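Local coordinates for protein putative carboxylesterase (Lactobacillus plantarum WCFS1, PDB 3BJR) that probably hydrolyses carboxylic ester bonds, as a putative carboxylesterase of the alpha/beta-hydrolase kind, at residues A32-Y37 and F84-T89; G80-Y85 and W119-Q124. All blocks are in the same frame, centred on the assembly; numbering follows the deposited sequence. Where two conformers were deposited one is given.

In the fold
From the N terminus, the chain runs through strand 33-38, then strand 50-56 and helix 66-77, before strand 82-87 returns to pair with strand 33-38. Interaction 1 (32-37 with 84-89) closes this first loop and joins two neighbouring antiparallel strands of the mixed eight-stranded sheet. Interaction 2 (80-85 with 119-124) opens on the same strand and closes a second loop, through helices 100-114 and 116-119, on the lead-in to strand 125-131. The loops thus follow one another; their ranges overlap at F84 and Y85, of which F84 takes part in both contacts. Where they meet, Y37 N lies 2.7 Å from A83 O, a probable hydrogen bond.

Interaction 1: residues A32-Y37 and F84-T89; sequences AQLTGY and FYLEYT
Four backbone hydrogen bonds join T35 to Y85 and Q33 to E87, the hydrogen-bonded pairs of an antiparallel strand pairing in the alpha/beta-hydrolase sheet. T35 N reaches Y85 O at 3.0 Å, nearly straight (172° at the hydrogen), and Y85 N returns to T35 O at 2.8 Å; Q33 and E87 do likewise. Between them, L34 and G36 face L86 and F84 as non-hydrogen-bonded pairs. On their side of the sheet, L34 CG meets F84 CD2 at 3.9 Å, and the F84 ring lies against G36 CA, where a side chain would collide.

On the other side, T35 CB sits over the centre of the Y85 ring, 3.7 Å from its centroid, and Y37 OH meets the ring edge at Y85 CE2, 3.5 Å away. With chi1 68°, Y85 CG stands between its backbone N and carbonyl carbon. Y85 OH bonds a water at 2.9 Å that weakly reaches Y37 OH, with K24 NZ a further weak partner. Replacing Y85 with an alanine would probably uncover T35 CB and leave that water without its firmer mate. T35 OG1 is held directly by K24 NZ; a water that donates to E87 OE2 also lies by T35 OG1, at a doubtfully short 2.5 Å. Another donates to E87 OE2 and, in one of two deposited conformers, to Q33 OE1. E87 OE2 thus accepts from two waters, while direct bonds between the segments stay in the backbone.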
loop_
_atom_site.group_PDB
_atom_site.type_symbol
_atom_site.label_atom_id
_atom_site.label_comp_id
_atom_site.label_asym_id
_atom_site.label_seq_id
_atom_site.Cartn_x
_atom_site.Cartn_y
_atom_site.Cartn_z
ATOM N N ALA A 32 19.322 -8.543 26.182
ATOM C CA ALA A 32 18.014 -8.742 25.565
ATOM C C ALA A 32 17.278 -9.912 26.228
ATOM O O ALA A 32 17.888 -10.894 26.668
ATOM C CB ALA A 32 18.141 -8.937 24.081
ATOM N N GLN A 33 15.961 -9.772 26.269
ATOM C CA GLN A 33 15.111 -10.779 26.827
ATOM C C GLN A 33 13.977 -11.031 25.881
ATOM O O GLN A 33 13.686 -10.235 24.966
ATOM C CB GLN A 33 14.611 -10.368 28.202
ATOM C CG GLN A 33 15.755 -10.177 29.156
ATOM C CD GLN A 33 15.326 -10.157 30.570
ATOM O OE1 GLN A 33 14.288 -9.599 30.898
ATOM N NE2 GLN A 33 16.128 -10.759 31.431
ATOM N N LEU A 34 13.432 -12.224 26.032
ATOM C CA LEU A 34 12.292 -12.649 25.251
ATOM C C LEU A 34 11.140 -13.078 26.152
ATOM O O LEU A 34 11.344 -13.720 27.181
ATOM C CB LEU A 34 12.745 -13.805 24.374
ATOM C CG LEU A 34 11.988 -14.312 23.171
ATOM C CD1 LEU A 34 11.869 -13.243 22.103
ATOM C CD2 LEU A 34 12.747 -15.564 22.681
ATOM N N THR A 35 9.929 -12.652 25.788
ATOM C CA THR A 35 8.717 -13.051 26.485
ATOM C C THR A 35 7.882 -13.793 25.469
ATOM O O THR A 35 7.772 -13.345 24.317
ATOM C CB THR A 35 7.965 -11.866 27.006
ATOM O OG1 THR A 35 8.806 -11.206 27.948
ATOM C CG2 THR A 35 6.591 -12.277 27.630
ATOM N N GLY A 36 7.299 -14.916 25.873
ATOM C CA GLY A 36 6.491 -15.714 24.957
ATOM C C GLY A 36 5.137 -16.063 25.513
ATOM O O GLY A 36 4.964 -16.229 26.719
ATOM N N TYR A 37 4.172 -16.158 24.622
ATOM C CA TYR A 37 2.787 -16.525 24.938
ATOM C C TYR A 37 2.479 -17.751 24.075
ATOM O O TYR A 37 2.397 -17.669 22.821
ATOM C CB TYR A 37 1.851 -15.351 24.605
ATOM C CG TYR A 37 2.173 -14.112 25.401
ATOM C CD1 TYR A 37 1.796 -14.010 26.730
ATOM C CD2 TYR A 37 2.863 -13.053 24.843
ATOM C CE1 TYR A 37 2.089 -12.886 27.465
ATOM C CE2 TYR A 37 3.176 -11.924 25.589
ATOM C CZ TYR A 37 2.776 -11.849 26.895
ATOM O OH TYR A 37 3.060 -10.760 27.656
ATOM N N PHE A 84 5.674 -13.955 20.582
ATOM C CA PHE A 84 6.736 -13.509 21.476
ATOM C C PHE A 84 6.981 -12.016 21.318
ATOM O O PHE A 84 6.596 -11.403 20.307
ATOM C CB PHE A 84 8.056 -14.194 21.118
ATOM C CG PHE A 84 8.060 -15.682 21.296
ATOM C CD1 PHE A 84 7.410 -16.508 20.402
ATOM C CD2 PHE A 84 8.744 -16.260 22.369
ATOM C CE1 PHE A 84 7.422 -17.880 20.593
ATOM C CE2 PHE A 84 8.759 -17.615 22.555
ATOM C CZ PHE A 84 8.096 -18.429 21.671
ATOM N N TYR A 85 7.587 -11.399 22.329
ATOM C CA TYR A 85 8.086 -10.038 22.153
ATOM C C TYR A 85 9.511 -9.956 22.628
ATOM O O TYR A 85 9.897 -10.643 23.555
ATOM C CB TYR A 85 7.187 -8.946 22.747
ATOM C CG TYR A 85 7.027 -8.849 24.223
ATOM C CD1 TYR A 85 7.995 -8.262 25.003
ATOM C CD2 TYR A 85 5.853 -9.222 24.831
ATOM C CE1 TYR A 85 7.827 -8.082 26.336
ATOM C CE2 TYR A 85 5.678 -9.032 26.206
ATOM C CZ TYR A 85 6.666 -8.465 26.946
ATOM O OH TYR A 85 6.510 -8.300 28.325
ATOM N N LEU A 86 10.302 -9.158 21.902
ATOM C CA LEU A 86 11.719 -8.976 22.191
ATOM C C LEU A 86 12.012 -7.647 22.849
ATOM O O LEU A 86 11.769 -6.619 22.256
ATOM C CB LEU A 86 12.536 -9.076 20.868
ATOM C CG LEU A 86 14.063 -8.923 20.962
ATOM C CD1 LEU A 86 14.707 -10.027 21.811
ATOM C CD2 LEU A 86 14.620 -8.840 19.572
ATOM N N GLU A 87 12.539 -7.681 24.071
ATOM C CA GLU A 87 13.091 -6.520 24.719
ATOM C C GLU A 87 14.585 -6.511 24.313
ATOM O O GLU A 87 15.394 -7.220 24.868
ATOM C CB GLU A 87 12.926 -6.581 26.233
ATOM C CG GLU A 87 11.492 -6.559 26.680
ATOM C CD GLU A 87 11.371 -6.587 28.189
ATOM O OE1 GLU A 87 11.746 -5.575 28.796
ATOM O OE2 GLU A 87 10.901 -7.595 28.757
ATOM N N TYR A 88 14.894 -5.760 23.272
ATOM C CA TYR A 88 16.245 -5.656 22.737
ATOM C C TYR A 88 17.136 -4.646 23.456
ATOM O O TYR A 88 16.682 -3.888 24.307
ATOM C CB TYR A 88 16.190 -5.341 21.240
ATOM C CG TYR A 88 15.279 -4.174 20.824
ATOM C CD1 TYR A 88 15.699 -2.844 20.913
ATOM C CD2 TYR A 88 14.018 -4.408 20.310
ATOM C CE1 TYR A 88 14.869 -1.805 20.520
ATOM C CE2 TYR A 88 13.181 -3.361 19.926
ATOM C CZ TYR A 88 13.606 -2.061 20.049
ATOM O OH TYR A 88 12.796 -1.034 19.658
ATOM N N THR A 89 18.426 -4.685 23.121
ATOM C CA THR A 89 19.431 -3.781 23.696
ATOM C C THR A 89 19.073 -2.330 23.441
ATOM O O THR A 89 18.691 -1.954 22.325
ATOM C CB THR A 89 20.835 -4.061 23.113
ATOM O OG1 THR A 89 21.102 -5.443 23.286
ATOM C CG2 THR A 89 21.928 -3.234 23.809
HETATM O O HOH W 1 11.170 -9.467 31.261
HETATM O O HOH W 2 10.754 -9.823 27.268
HETATM O O HOH W 3 3.958 -8.193 29.637
#

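Interaction 2: residues G80-Y85 and W119-Q124; sequences GYQAFY and WHIDPQ
One direct hydrogen bond crosses this contact: Q82 NE2 donates to W119 O at 2.8 Å, with an N-H...O angle of 151°. The approach is slanted, the donor standing out of the carbonyl plane. A bend at chi2 (-65°) folds the Q82 chain so that its amide meets this carbonyl, while OE1 accepts from H39 N; both ends of the amide are therefore engaged, which should fix its rotation.

The W119 carbonyl lies where the chain leaves a helix: H120, with positive phi, ends it in a Schellman motif before strand 121-122 leads towards strand 125-131. In the alpha/beta-hydrolase fold the contact thus joins strand 82-87 to the exit of the helical crossover that follows it.

Apolar packing centres on the far end of the F84 ring. I121 CD1 comes from the opposite direction to touch F84 CE1 at 3.9 Å, and W119 CE3 meets F84 CZ at 3.9 Å. The phenyl ring and the six-membered indole ring meet obliquely, their planes at 45° and their centroids 5.6 Å apart. The Q82 and I121 side chains cross obliquely, CG of Q82 lying 4.1 Å from CG1 of I121. Helix 100-114 adds L112 against both F84 and I121.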
loop_
_atom_site.group_PDB
_atom_site.type_symbol
_atom_site.label_atom_id
_atom_site.label_comp_id
_atom_site.label_asym_id
_atom_site.label_seq_id
_atom_site.Cartn_x
_atom_site.Cartn_y
_atom_site.Cartn_z
ATOM N N GLY A 80 -4.149 -17.779 16.207
ATOM C CA GLY A 80 -3.401 -19.022 15.989
ATOM C C GLY A 80 -1.900 -18.991 15.908
ATOM O O GLY A 80 -1.318 -19.836 15.264
ATOM N N TYR A 81 -1.268 -18.014 16.545
ATOM C CA TYR A 81 0.161 -17.905 16.542
ATOM C C TYR A 81 0.690 -18.091 17.926
ATOM O O TYR A 81 0.013 -17.776 18.884
ATOM C CB TYR A 81 0.601 -16.515 16.045
ATOM C CG TYR A 81 0.391 -16.325 14.565
ATOM C CD1 TYR A 81 -0.860 -16.016 14.061
ATOM C CD2 TYR A 81 1.430 -16.482 13.673
ATOM C CE1 TYR A 81 -1.058 -15.857 12.698
ATOM C CE2 TYR A 81 1.230 -16.333 12.318
ATOM C CZ TYR A 81 -0.033 -16.038 11.843
ATOM O OH TYR A 81 -0.277 -15.870 10.492
ATOM N N GLN A 82 1.878 -18.668 18.030
ATOM C CA GLN A 82 2.617 -18.616 19.284
ATOM C C GLN A 82 3.203 -17.209 19.158
ATOM O O GLN A 82 3.724 -16.850 18.111
ATOM C CB GLN A 82 3.704 -19.684 19.364
ATOM C CG GLN A 82 3.238 -21.178 19.298
ATOM C CD GLN A 82 2.395 -21.649 20.458
ATOM O OE1 GLN A 82 1.455 -20.993 20.837
ATOM N NE2 GLN A 82 2.718 -22.816 21.012
ATOM N N ALA A 83 3.097 -16.372 20.178
ATOM C CA ALA A 83 3.548 -14.975 20.024
ATOM C C ALA A 83 4.594 -14.587 21.038
ATOM O O ALA A 83 4.433 -14.880 22.216
ATOM C CB ALA A 83 2.366 -14.058 20.111
ATOM N N PHE A 84 5.674 -13.955 20.582
ATOM C CA PHE A 84 6.736 -13.509 21.476
ATOM C C PHE A 84 6.981 -12.016 21.318
ATOM O O PHE A 84 6.596 -11.403 20.307
ATOM C CB PHE A 84 8.056 -14.194 21.118
ATOM C CG PHE A 84 8.060 -15.682 21.296
ATOM C CD1 PHE A 84 7.410 -16.508 20.402
ATOM C CD2 PHE A 84 8.744 -16.260 22.369
ATOM C CE1 PHE A 84 7.422 -17.880 20.593
ATOM C CE2 PHE A 84 8.759 -17.615 22.555
ATOM C CZ PHE A 84 8.096 -18.429 21.671
ATOM N N TYR A 85 7.587 -11.399 22.329
ATOM C CA TYR A 85 8.086 -10.038 22.153
ATOM C C TYR A 85 9.511 -9.956 22.628
ATOM O O TYR A 85 9.897 -10.643 23.555
ATOM C CB TYR A 85 7.187 -8.946 22.747
ATOM C CG TYR A 85 7.027 -8.849 24.223
ATOM C CD1 TYR A 85 7.995 -8.262 25.003
ATOM C CD2 TYR A 85 5.853 -9.222 24.831
ATOM C CE1 TYR A 85 7.827 -8.082 26.336
ATOM C CE2 TYR A 85 5.678 -9.032 26.206
ATOM C CZ TYR A 85 6.666 -8.465 26.946
ATOM O OH TYR A 85 6.510 -8.300 28.325
ATOM N N TRP A 119 7.856 -26.157 22.205
ATOM C CA TRP A 119 6.989 -24.969 22.143
ATOM C C TRP A 119 5.926 -24.997 21.056
ATOM O O TRP A 119 5.210 -24.017 20.887
ATOM C CB TRP A 119 7.827 -23.721 21.956
ATOM C CG TRP A 119 8.638 -23.339 23.185
ATOM C CD1 TRP A 119 8.471 -23.783 24.467
ATOM C CD2 TRP A 119 9.681 -22.369 23.229
ATOM N NE1 TRP A 119 9.382 -23.168 25.301
ATOM C CE2 TRP A 119 10.130 -22.289 24.560
ATOM C CE3 TRP A 119 10.286 -21.553 22.255
ATOM C CZ2 TRP A 119 11.163 -21.455 24.942
ATOM C CZ3 TRP A 119 11.295 -20.711 22.638
ATOM C CH2 TRP A 119 11.733 -20.670 23.976
ATOM N N HIS A 120 5.808 -26.124 20.365
ATOM C CA HIS A 120 4.842 -26.364 19.299
ATOM C C HIS A 120 4.878 -25.369 18.204
ATOM O O HIS A 120 3.840 -24.939 17.731
ATOM C CB HIS A 120 3.426 -26.455 19.865
ATOM C CG HIS A 120 3.296 -27.497 20.918
ATOM N ND1 HIS A 120 3.106 -27.186 22.245
ATOM C CD2 HIS A 120 3.401 -28.843 20.853
ATOM C CE1 HIS A 120 3.056 -28.298 22.945
ATOM N NE2 HIS A 120 3.240 -29.318 22.127
ATOM N N ILE A 121 6.091 -24.990 17.832
ATOM C CA ILE A 121 6.334 -24.056 16.776
ATOM C C ILE A 121 6.714 -24.811 15.505
ATOM O O ILE A 121 7.515 -25.714 15.503
ATOM C CB ILE A 121 7.472 -23.054 17.154
ATOM C CG1 ILE A 121 7.055 -22.169 18.346
ATOM C CG2 ILE A 121 7.893 -22.207 15.967
ATOM C CD1 ILE A 121 8.155 -21.274 18.846
ATOM N N ASP A 122 6.145 -24.387 14.407
ATOM C CA ASP A 122 6.515 -24.872 13.123
ATOM C C ASP A 122 7.790 -24.068 12.819
ATOM O O ASP A 122 7.723 -22.855 12.601
ATOM C CB ASP A 122 5.412 -24.561 12.140
ATOM C CG ASP A 122 5.749 -24.979 10.742
ATOM O OD1 ASP A 122 6.951 -25.114 10.426
ATOM O OD2 ASP A 122 4.807 -25.143 9.955
ATOM N N PRO A 123 8.953 -24.748 12.732
ATOM C CA PRO A 123 10.203 -23.978 12.566
ATOM C C PRO A 123 10.342 -23.339 11.194
ATOM O O PRO A 123 11.296 -22.598 10.965
ATOM C CB PRO A 123 11.301 -25.022 12.792
ATOM C CG PRO A 123 10.672 -26.335 12.376
ATOM C CD PRO A 123 9.179 -26.205 12.679
ATOM N N GLN A 124 9.413 -23.611 10.281
ATOM C CA GLN A 124 9.415 -22.950 8.971
ATOM C C GLN A 124 8.420 -21.817 8.872
ATOM O O GLN A 124 8.181 -21.293 7.771
ATOM C CB GLN A 124 9.130 -23.970 7.886
ATOM C CG GLN A 124 10.294 -24.949 7.799
ATOM C CD GLN A 124 9.961 -26.164 6.998
ATOM O OE1 GLN A 124 9.318 -26.076 5.949
ATOM N NE2 GLN A 124 10.390 -27.326 7.497
#